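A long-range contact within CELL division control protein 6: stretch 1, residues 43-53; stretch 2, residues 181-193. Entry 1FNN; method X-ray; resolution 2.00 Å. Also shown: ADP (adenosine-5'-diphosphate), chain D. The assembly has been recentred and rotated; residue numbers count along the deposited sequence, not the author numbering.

Stretch 1, residues 43-53: HYPRATLLGRP
Stretch 2 181-193: GIMGKYVIRFSPY

Two strands far apart in sequence, 46-50 and 187-189, lie side by side and parallel, their axes 4.7 Å apart at closest approach and crossing at -25°. Thr48 pairs with Val187, Leu49 with Ile188 and Leu50 with Arg189, with CA-CA distances of 4.8, 4.9 and 4.9 Å. Backbone torsions stay extended, near -100 to -130°/125 to 140° in these six residues. Thr48 N donates to Tyr186 O (2.8 Å), Ile188 N to Thr48 O (2.8 Å), Leu50 N to Ile188 O (2.9 Å) and Phe190 N to Leu50 O (2.8 Å). Beyond them a water bridges Arg52 N and Phe190 O, 2.8 Å from each.

Side chains alternate between the two faces. Leu49 (m, t) and Ile188 (m, t) share one, where Leu49 CD2 meets Ile188 CD1 at 3.7 Å; Phe190 (chi1 m, chi2 68°) brings CE1 to 3.7 Å from Leu49 CB. These branched and aromatic groups suit a buried, apolar surface. On the other face, Leu50 (m, t) sets CD1 3.8 Å from CG1 of Val187 (t). Thr48 (m) packs its OG1 3.7 Å from Met183 CB; that buried hydroxyl has no polar partner in the model. Gly51 lacks a side chain where an ideal CB would fall 2.5 Å from Phe190 O, a clash.

Before the strand, a type II turn from Met183 to Tyr186 accommodates Lys185 at phi/psi 79/6°. Arg46 (p, m, t, chi4 -168°) folds its long chain back so that NH1 donates to Tyr44 O (2.8 Å), while NE makes a weak hydrogen bond to Ile182 O (3.2 Å). Tyr186 (m, chi2 111°) covers one guanidinium face, its CE1 4.2 Å from Arg46 CZ. Flexible Met183 (m, m, chi3 140°) reaches CE to 3.4 Å from Arg46 CG, and Tyr44 (t) rests CE1 3.8 Å from Ile182 CG2.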

ATOM      1  N   HIS A  43       5.534  19.429  26.815  1.00 42.70           N
ATOM      2  CA  HIS A  43       4.624  20.008  25.820  1.00 39.53           C
ATOM      3  C   HIS A  43       3.809  18.856  25.221  1.00 41.00           C
ATOM      4  O   HIS A  43       4.042  17.721  25.629  1.00 37.00           O
ATOM      5  CB  HIS A  43       5.414  20.703  24.699  1.00 37.90           C
ATOM      6  CG  HIS A  43       5.871  19.860  23.545  1.00 37.64           C
ATOM      7  ND1 HIS A  43       6.994  19.084  23.569  1.00 38.85           N
ATOM      8  CD2 HIS A  43       5.318  19.687  22.300  1.00 37.66           C
ATOM      9  CE1 HIS A  43       7.176  18.435  22.411  1.00 33.86           C
ATOM     10  NE2 HIS A  43       6.149  18.805  21.644  1.00 36.20           N
ATOM     11  N   TYR A  44       2.776  19.148  24.460  1.00 40.11           N
ATOM     12  CA  TYR A  44       1.891  18.147  23.906  1.00 42.82           C
ATOM     13  C   TYR A  44       2.199  17.915  22.430  1.00 41.34           C
ATOM     14  O   TYR A  44       1.769  18.693  21.585  1.00 40.50           O
ATOM     15  CB  TYR A  44       0.471  18.682  24.046  1.00 40.18           C
ATOM     16  CG  TYR A  44      -0.645  17.888  23.410  1.00 42.49           C
ATOM     17  CD1 TYR A  44      -1.824  18.554  23.067  1.00 42.40           C
ATOM     18  CD2 TYR A  44      -0.558  16.526  23.144  1.00 36.12           C
ATOM     19  CE1 TYR A  44      -2.883  17.876  22.481  1.00 44.60           C
ATOM     20  CE2 TYR A  44      -1.607  15.855  22.562  1.00 39.25           C
ATOM     21  CZ  TYR A  44      -2.760  16.523  22.233  1.00 43.03           C
ATOM     22  OH  TYR A  44      -3.810  15.855  21.652  1.00 44.48           O
ATOM     23  N   PRO A  45       2.895  16.835  22.127  1.00 40.73           N
ATOM     24  CA  PRO A  45       3.214  16.504  20.741  1.00 38.83           C
ATOM     25  C   PRO A  45       2.018  15.874  20.062  1.00 43.38           C
ATOM     26  O   PRO A  45       1.377  14.991  20.643  1.00 39.57           O
ATOM     27  CB  PRO A  45       4.359  15.527  20.839  1.00 39.81           C
ATOM     28  CG  PRO A  45       4.696  15.371  22.277  1.00 39.18           C
ATOM     29  CD  PRO A  45       3.536  15.879  23.054  1.00 34.96           C
ATOM     30  N   ARG A  46       1.660  16.339  18.859  1.00 40.05           N
ATOM     31  CA  ARG A  46       0.609  15.680  18.104  1.00 39.85           C
ATOM     32  C   ARG A  46       0.894  15.774  16.601  1.00 47.54           C
ATOM     33  O   ARG A  46       1.586  16.721  16.195  1.00 47.10           O
ATOM     34  CB  ARG A  46      -0.790  16.053  18.489  1.00 45.33           C
ATOM     35  CG  ARG A  46      -1.273  17.467  18.588  1.00 51.69           C
ATOM     36  CD  ARG A  46      -0.461  18.385  19.508  1.00 48.41           C
ATOM     37  NE  ARG A  46      -1.054  19.692  19.490  1.00 60.14           N
ATOM     38  CZ  ARG A  46      -0.628  20.849  19.941  1.00 57.13           C
ATOM     39  NH1 ARG A  46       0.547  20.955  20.538  1.00 61.07           N
ATOM     40  NH2 ARG A  46      -1.448  21.875  19.754  1.00 64.54           N
ATOM     41  N   ALA A  47       0.641  14.675  15.866  1.00 45.42           N
ATOM     42  CA  ALA A  47       0.794  14.672  14.410  1.00 44.80           C
ATOM     43  C   ALA A  47      -0.400  13.931  13.779  1.00 47.04           C
ATOM     44  O   ALA A  47      -1.010  13.066  14.401  1.00 40.30           O
ATOM     45  CB  ALA A  47       2.051  13.918  14.010  1.00 43.94           C
ATOM     46  N   THR A  48      -0.633  14.164  12.495  1.00 46.09           N
ATOM     47  CA  THR A  48      -1.644  13.474  11.708  1.00 41.33           C
ATOM     48  C   THR A  48      -0.934  12.894  10.499  1.00 40.46           C
ATOM     49  O   THR A  48      -0.149  13.658   9.923  1.00 39.78           O
ATOM     50  CB  THR A  48      -2.764  14.420  11.229  1.00 43.00           C
ATOM     51  OG1 THR A  48      -3.422  14.976  12.359  1.00 43.83           O
ATOM     52  CG2 THR A  48      -3.798  13.678  10.402  1.00 40.73           C
ATOM     53  N   LEU A  49      -1.055  11.599  10.276  1.00 37.73           N
ATOM     54  CA  LEU A  49      -0.413  10.945   9.145  1.00 37.51           C
ATOM     55  C   LEU A  49      -1.482  10.712   8.059  1.00 39.01           C
ATOM     56  O   LEU A  49      -2.535  10.142   8.396  1.00 38.25           O
ATOM     57  CB  LEU A  49       0.181   9.587   9.559  1.00 37.06           C
ATOM     58  CG  LEU A  49       1.083   9.556  10.813  1.00 41.58           C
ATOM     59  CD1 LEU A  49       1.726   8.170  10.918  1.00 37.56           C
ATOM     60  CD2 LEU A  49       2.160  10.639  10.847  1.00 35.62           C
ATOM     61  N   LEU A  50      -1.257  11.191   6.835  1.00 37.15           N
ATOM     62  CA  LEU A  50      -2.324  11.066   5.813  1.00 34.90           C
ATOM     63  C   LEU A  50      -1.750  10.441   4.558  1.00 34.98           C
ATOM     64  O   LEU A  50      -0.673  10.778   4.065  1.00 33.43           O
ATOM     65  CB  LEU A  50      -2.904  12.447   5.441  1.00 39.44           C
ATOM     66  CG  LEU A  50      -3.536  13.264   6.558  1.00 37.40           C
ATOM     67  CD1 LEU A  50      -3.990  14.651   6.050  1.00 48.29           C
ATOM     68  CD2 LEU A  50      -4.748  12.527   7.143  1.00 37.66           C
ATOM     69  N   GLY A  51      -2.532   9.513   3.990  1.00 40.69           N
ATOM     70  CA  GLY A  51      -2.084   8.831   2.781  1.00 36.43           C
ATOM     71  C   GLY A  51      -3.044   7.689   2.493  1.00 40.43           C
ATOM     72  O   GLY A  51      -3.666   7.184   3.446  1.00 37.57           O
ATOM     73  N   ARG A  52      -3.067   7.268   1.222  1.00 37.52           N
ATOM     74  CA  ARG A  52      -3.999   6.166   0.891  1.00 41.12           C
ATOM     75  C   ARG A  52      -3.497   4.858   1.526  1.00 41.54           C
ATOM     76  O   ARG A  52      -2.366   4.747   2.004  1.00 40.07           O
ATOM     77  CB  ARG A  52      -4.095   5.999  -0.629  1.00 40.50           C
ATOM     78  CG  ARG A  52      -2.798   5.639  -1.334  1.00 52.34           C
ATOM     79  CD  ARG A  52      -2.961   4.495  -2.329  1.00 58.66           C
ATOM     80  NE  ARG A  52      -3.791   3.397  -1.803  1.00 58.32           N
ATOM     81  CZ  ARG A  52      -4.228   2.383  -2.520  1.00 64.56           C
ATOM     82  NH1 ARG A  52      -3.881   2.375  -3.811  1.00 79.02           N
ATOM     83  NH2 ARG A  52      -4.973   1.395  -2.045  1.00 63.85           N
ATOM     84  N   PRO A  53      -4.278   3.800   1.367  1.00 44.97           N
ATOM     85  CA  PRO A  53      -3.904   2.486   1.891  1.00 43.91           C
ATOM     86  C   PRO A  53      -2.617   2.004   1.267  1.00 43.00           C
ATOM     87  O   PRO A  53      -2.300   2.195   0.085  1.00 37.20           O
ATOM     88  CB  PRO A  53      -5.090   1.583   1.586  1.00 44.19           C
ATOM     89  CG  PRO A  53      -6.244   2.527   1.450  1.00 46.08           C
ATOM     90  CD  PRO A  53      -5.662   3.774   0.824  1.00 44.20           C
ATOM     91  N   GLY A 181      -7.910  22.883  15.137  1.00 60.77           N
ATOM     92  CA  GLY A 181      -6.816  23.767  15.483  1.00 66.81           C
ATOM     93  C   GLY A 181      -5.631  23.077  16.136  1.00 66.79           C
ATOM     94  O   GLY A 181      -4.473  23.422  15.874  1.00 68.17           O
ATOM     95  N   ILE A 182      -5.872  22.084  16.984  1.00 68.19           N
ATOM     96  CA  ILE A 182      -4.792  21.362  17.668  1.00 63.64           C
ATOM     97  C   ILE A 182      -3.922  20.536  16.745  1.00 64.36           C
ATOM     98  O   ILE A 182      -2.692  20.535  16.863  1.00 66.22           O
ATOM     99  CB  ILE A 182      -5.429  20.506  18.772  1.00 58.84           C
ATOM    100  CG1 ILE A 182      -6.218  21.416  19.721  1.00 62.47           C
ATOM    101  CG2 ILE A 182      -4.368  19.685  19.490  1.00 57.47           C
ATOM    102  CD1 ILE A 182      -7.138  20.709  20.685  1.00 56.97           C
ATOM    103  N   MET A 183      -4.455  19.774  15.812  1.00 64.03           N
ATOM    104  CA  MET A 183      -3.721  18.890  14.929  1.00 64.88           C
ATOM    105  C   MET A 183      -3.190  19.425  13.601  1.00 68.09           C
ATOM    106  O   MET A 183      -2.532  18.634  12.888  1.00 68.38           O
ATOM    107  CB  MET A 183      -4.706  17.777  14.461  1.00 54.94           C
ATOM    108  CG  MET A 183      -5.376  17.090  15.661  1.00 64.66           C
ATOM    109  SD  MET A 183      -4.126  16.108  16.513  1.00 63.02           S
ATOM    110  CE  MET A 183      -4.467  16.361  18.222  1.00 70.57           C
ATOM    111  N   GLY A 184      -3.686  20.557  13.127  1.00 64.81           N
ATOM    112  CA  GLY A 184      -3.350  21.029  11.794  1.00 65.87           C
ATOM    113  C   GLY A 184      -1.951  21.616  11.796  1.00 67.52           C
ATOM    114  O   GLY A 184      -1.448  22.110  12.801  1.00 68.05           O
ATOM    115  N   LYS A 185      -1.229  21.374  10.715  1.00 68.83           N
ATOM    116  CA  LYS A 185       0.149  21.809  10.581  1.00 69.74           C
ATOM    117  C   LYS A 185       1.130  20.918  11.325  1.00 65.33           C
ATOM    118  O   LYS A 185       2.305  21.304  11.476  1.00 68.79           O
ATOM    119  CB  LYS A 185       0.349  23.277  10.963  1.00 82.03           C
ATOM    120  CG  LYS A 185       1.446  23.916  10.098  1.00 91.21           C
ATOM    121  CD  LYS A 185       1.114  25.392   9.875  1.00 98.23           C
ATOM    122  CE  LYS A 185       1.451  25.806   8.449  1.00101.39           C
ATOM    123  NZ  LYS A 185       0.776  27.083   8.081  1.00108.11           N
ATOM    124  N   TYR A 186       0.664  19.809  11.900  1.00 53.91           N
ATOM    125  CA  TYR A 186       1.602  18.742  12.237  1.00 49.56           C
ATOM    126  C   TYR A 186       1.118  17.601  11.321  1.00 46.62           C
ATOM    127  O   TYR A 186       0.525  16.660  11.824  1.00 42.22           O
ATOM    128  CB  TYR A 186       1.671  18.380  13.715  1.00 49.78           C
ATOM    129  CG  TYR A 186       2.032  19.533  14.627  1.00 51.15           C
ATOM    130  CD1 TYR A 186       1.119  20.093  15.509  1.00 51.24           C
ATOM    131  CD2 TYR A 186       3.320  20.066  14.594  1.00 51.89           C
ATOM    132  CE1 TYR A 186       1.466  21.156  16.344  1.00 48.66           C
ATOM    133  CE2 TYR A 186       3.693  21.122  15.410  1.00 50.44           C
ATOM    134  CZ  TYR A 186       2.754  21.654  16.279  1.00 51.33           C
ATOM    135  OH  TYR A 186       3.154  22.699  17.075  1.00 53.46           O
ATOM    136  N   VAL A 187       1.154  17.780  10.008  1.00 42.38           N
ATOM    137  CA  VAL A 187       0.602  16.791   9.084  1.00 41.96           C
ATOM    138  C   VAL A 187       1.714  16.174   8.277  1.00 41.57           C
ATOM    139  O   VAL A 187       2.520  16.883   7.682  1.00 40.37           O
ATOM    140  CB  VAL A 187      -0.460  17.340   8.111  1.00 47.53           C
ATOM    141  CG1 VAL A 187      -0.771  16.330   7.011  1.00 49.24           C
ATOM    142  CG2 VAL A 187      -1.735  17.702   8.864  1.00 46.67           C
ATOM    143  N   ILE A 188       1.807  14.843   8.347  1.00 39.39           N
ATOM    144  CA  ILE A 188       2.871  14.170   7.596  1.00 36.53           C
ATOM    145  C   ILE A 188       2.178  13.352   6.494  1.00 40.45           C
ATOM    146  O   ILE A 188       1.237  12.603   6.814  1.00 36.76           O
ATOM    147  CB  ILE A 188       3.664  13.241   8.535  1.00 35.54           C
ATOM    148  CG1 ILE A 188       4.302  14.017   9.708  1.00 36.33           C
ATOM    149  CG2 ILE A 188       4.745  12.524   7.721  1.00 35.55           C
ATOM    150  CD1 ILE A 188       5.004  13.041  10.685  1.00 32.47           C
ATOM    151  N   ARG A 189       2.559  13.586   5.248  1.00 38.02           N
ATOM    152  CA  ARG A 189       1.879  13.014   4.107  1.00 38.24           C
ATOM    153  C   ARG A 189       2.707  11.894   3.503  1.00 36.38           C
ATOM    154  O   ARG A 189       3.912  11.948   3.470  1.00 38.30           O
ATOM    155  CB  ARG A 189       1.658  14.076   2.980  1.00 40.26           C
ATOM    156  CG  ARG A 189       0.780  15.212   3.529  1.00 43.82           C
ATOM    157  CD  ARG A 189       0.277  16.200   2.465  1.00 45.31           C
ATOM    158  NE  ARG A 189      -0.613  17.166   3.108  1.00 48.16           N
ATOM    159  CZ  ARG A 189      -1.927  17.001   3.203  1.00 50.30           C
ATOM    160  NH1 ARG A 189      -2.511  15.917   2.703  1.00 53.97           N
ATOM    161  NH2 ARG A 189      -2.659  17.932   3.806  1.00 49.56           N
ATOM    162  N   PHE A 190       2.014  10.817   3.150  1.00 35.82           N
ATOM    163  CA  PHE A 190       2.629   9.611   2.606  1.00 37.95           C
ATOM    164  C   PHE A 190       2.013   9.442   1.196  1.00 39.18           C
ATOM    165  O   PHE A 190       0.813   9.154   1.134  1.00 37.70           O
ATOM    166  CB  PHE A 190       2.196   8.401   3.458  1.00 32.97           C
ATOM    167  CG  PHE A 190       2.750   8.460   4.863  1.00 37.38           C
ATOM    168  CD1 PHE A 190       2.332   9.430   5.780  1.00 32.94           C
ATOM    169  CD2 PHE A 190       3.698   7.511   5.231  1.00 41.30           C
ATOM    170  CE1 PHE A 190       2.882   9.434   7.069  1.00 35.70           C
ATOM    171  CE2 PHE A 190       4.241   7.510   6.506  1.00 33.32           C
ATOM    172  CZ  PHE A 190       3.816   8.480   7.390  1.00 32.80           C
ATOM    173  N   SER A 191       2.777   9.786   0.181  1.00 42.83           N
ATOM    174  CA  SER A 191       2.184   9.766  -1.175  1.00 45.55           C
ATOM    175  C   SER A 191       2.291   8.376  -1.785  1.00 45.71           C
ATOM    176  O   SER A 191       2.975   7.513  -1.238  1.00 42.91           O
ATOM    177  CB  SER A 191       2.962  10.773  -2.028  1.00 46.92           C
ATOM    178  OG  SER A 191       4.174  10.104  -2.346  1.00 64.82           O
ATOM    179  N   PRO A 192       1.397   8.075  -2.725  1.00 45.95           N
ATOM    180  CA  PRO A 192       1.354   6.763  -3.356  1.00 43.08           C
ATOM    181  C   PRO A 192       2.770   6.441  -3.804  1.00 41.47           C
ATOM    182  O   PRO A 192       3.473   7.368  -4.231  1.00 38.14           O
ATOM    183  CB  PRO A 192       0.386   6.964  -4.525  1.00 45.42           C
ATOM    184  CG  PRO A 192      -0.517   8.071  -4.035  1.00 46.95           C
ATOM    185  CD  PRO A 192       0.459   9.046  -3.381  1.00 43.88           C
ATOM    186  N   TYR A 193       3.215   5.192  -3.635  1.00 37.99           N
ATOM    187  CA  TYR A 193       4.563   4.898  -4.091  1.00 38.73           C
ATOM    188  C   TYR A 193       4.582   4.830  -5.639  1.00 40.93           C
ATOM    189  O   TYR A 193       3.657   4.277  -6.247  1.00 39.51           O
ATOM    190  CB  TYR A 193       5.065   3.554  -3.597  1.00 38.68           C
ATOM    191  CG  TYR A 193       5.316   3.499  -2.094  1.00 37.29           C
ATOM    192  CD1 TYR A 193       4.498   2.789  -1.227  1.00 36.99           C
ATOM    193  CD2 TYR A 193       6.411   4.178  -1.564  1.00 38.98           C
ATOM    194  CE1 TYR A 193       4.741   2.737   0.152  1.00 33.29           C
ATOM    195  CE2 TYR A 193       6.677   4.147  -0.204  1.00 37.28           C
ATOM    196  CZ  TYR A 193       5.833   3.425   0.631  1.00 36.55           C
ATOM    197  OH  TYR A 193       6.147   3.433   1.985  1.00 34.94           O
TER
HETATM  198  PB  ADP D 398      -0.592   1.814   5.593  1.00 37.26           P
HETATM  199  O1B ADP D 398      -0.934   1.979   7.068  1.00 34.66           O
HETATM  200  O2B ADP D 398      -0.150   3.014   4.970  1.00 39.89           O
HETATM  201  O3B ADP D 398      -1.865   1.351   5.051  1.00 37.48           O
HETATM  202  PA  ADP D 398       1.444  -0.153   5.830  1.00 36.67           P
HETATM  203  O1A ADP D 398       2.254   0.533   6.853  1.00 37.96           O
HETATM  204  O2A ADP D 398       0.690  -1.274   6.402  1.00 36.56           O
HETATM  205  O3A ADP D 398       0.515   0.844   5.123  1.00 37.58           O
HETATM  206  O5' ADP D 398       2.385  -0.802   4.656  1.00 36.16           O
HETATM  207  C5' ADP D 398       1.751  -1.763   3.830  1.00 34.33           C
HETATM  208  C4' ADP D 398       2.771  -2.904   3.638  1.00 34.39           C
HETATM  209  O4' ADP D 398       3.901  -2.374   2.983  1.00 34.50           O
HETATM  210  C3' ADP D 398       3.300  -3.509   4.933  1.00 34.84           C
HETATM  211  O3' ADP D 398       3.610  -4.870   4.686  1.00 35.06           O
HETATM  212  C2' ADP D 398       4.483  -2.631   5.163  1.00 37.05           C
HETATM  213  O2' ADP D 398       5.462  -3.245   6.002  1.00 35.23           O
HETATM  214  C1' ADP D 398       5.044  -2.516   3.739  1.00 36.11           C
HETATM  215  N9  ADP D 398       5.716  -1.279   3.641  1.00 33.44           N
HETATM  216  C8  ADP D 398       5.127  -0.058   3.441  1.00 35.88           C
HETATM  217  N7  ADP D 398       5.949   0.899   3.128  1.00 32.40           N
HETATM  218  C5  ADP D 398       7.175   0.253   3.123  1.00 29.59           C
HETATM  219  C6  ADP D 398       8.477   0.722   2.886  1.00 32.67           C
HETATM  220  N6  ADP D 398       8.710   1.998   2.622  1.00 35.34           N
HETATM  221  N1  ADP D 398       9.487  -0.146   2.978  1.00 34.91           N
HETATM  222  C2  ADP D 398       9.227  -1.402   3.285  1.00 31.05           C
HETATM  223  N3  ADP D 398       8.053  -1.980   3.534  1.00 35.76           N
HETATM  224  C4  ADP D 398       7.049  -1.067   3.434  1.00 31.49           C
HETATM  225  O   HOH W   1      -1.410   8.733  -0.568  1.00 40.38           O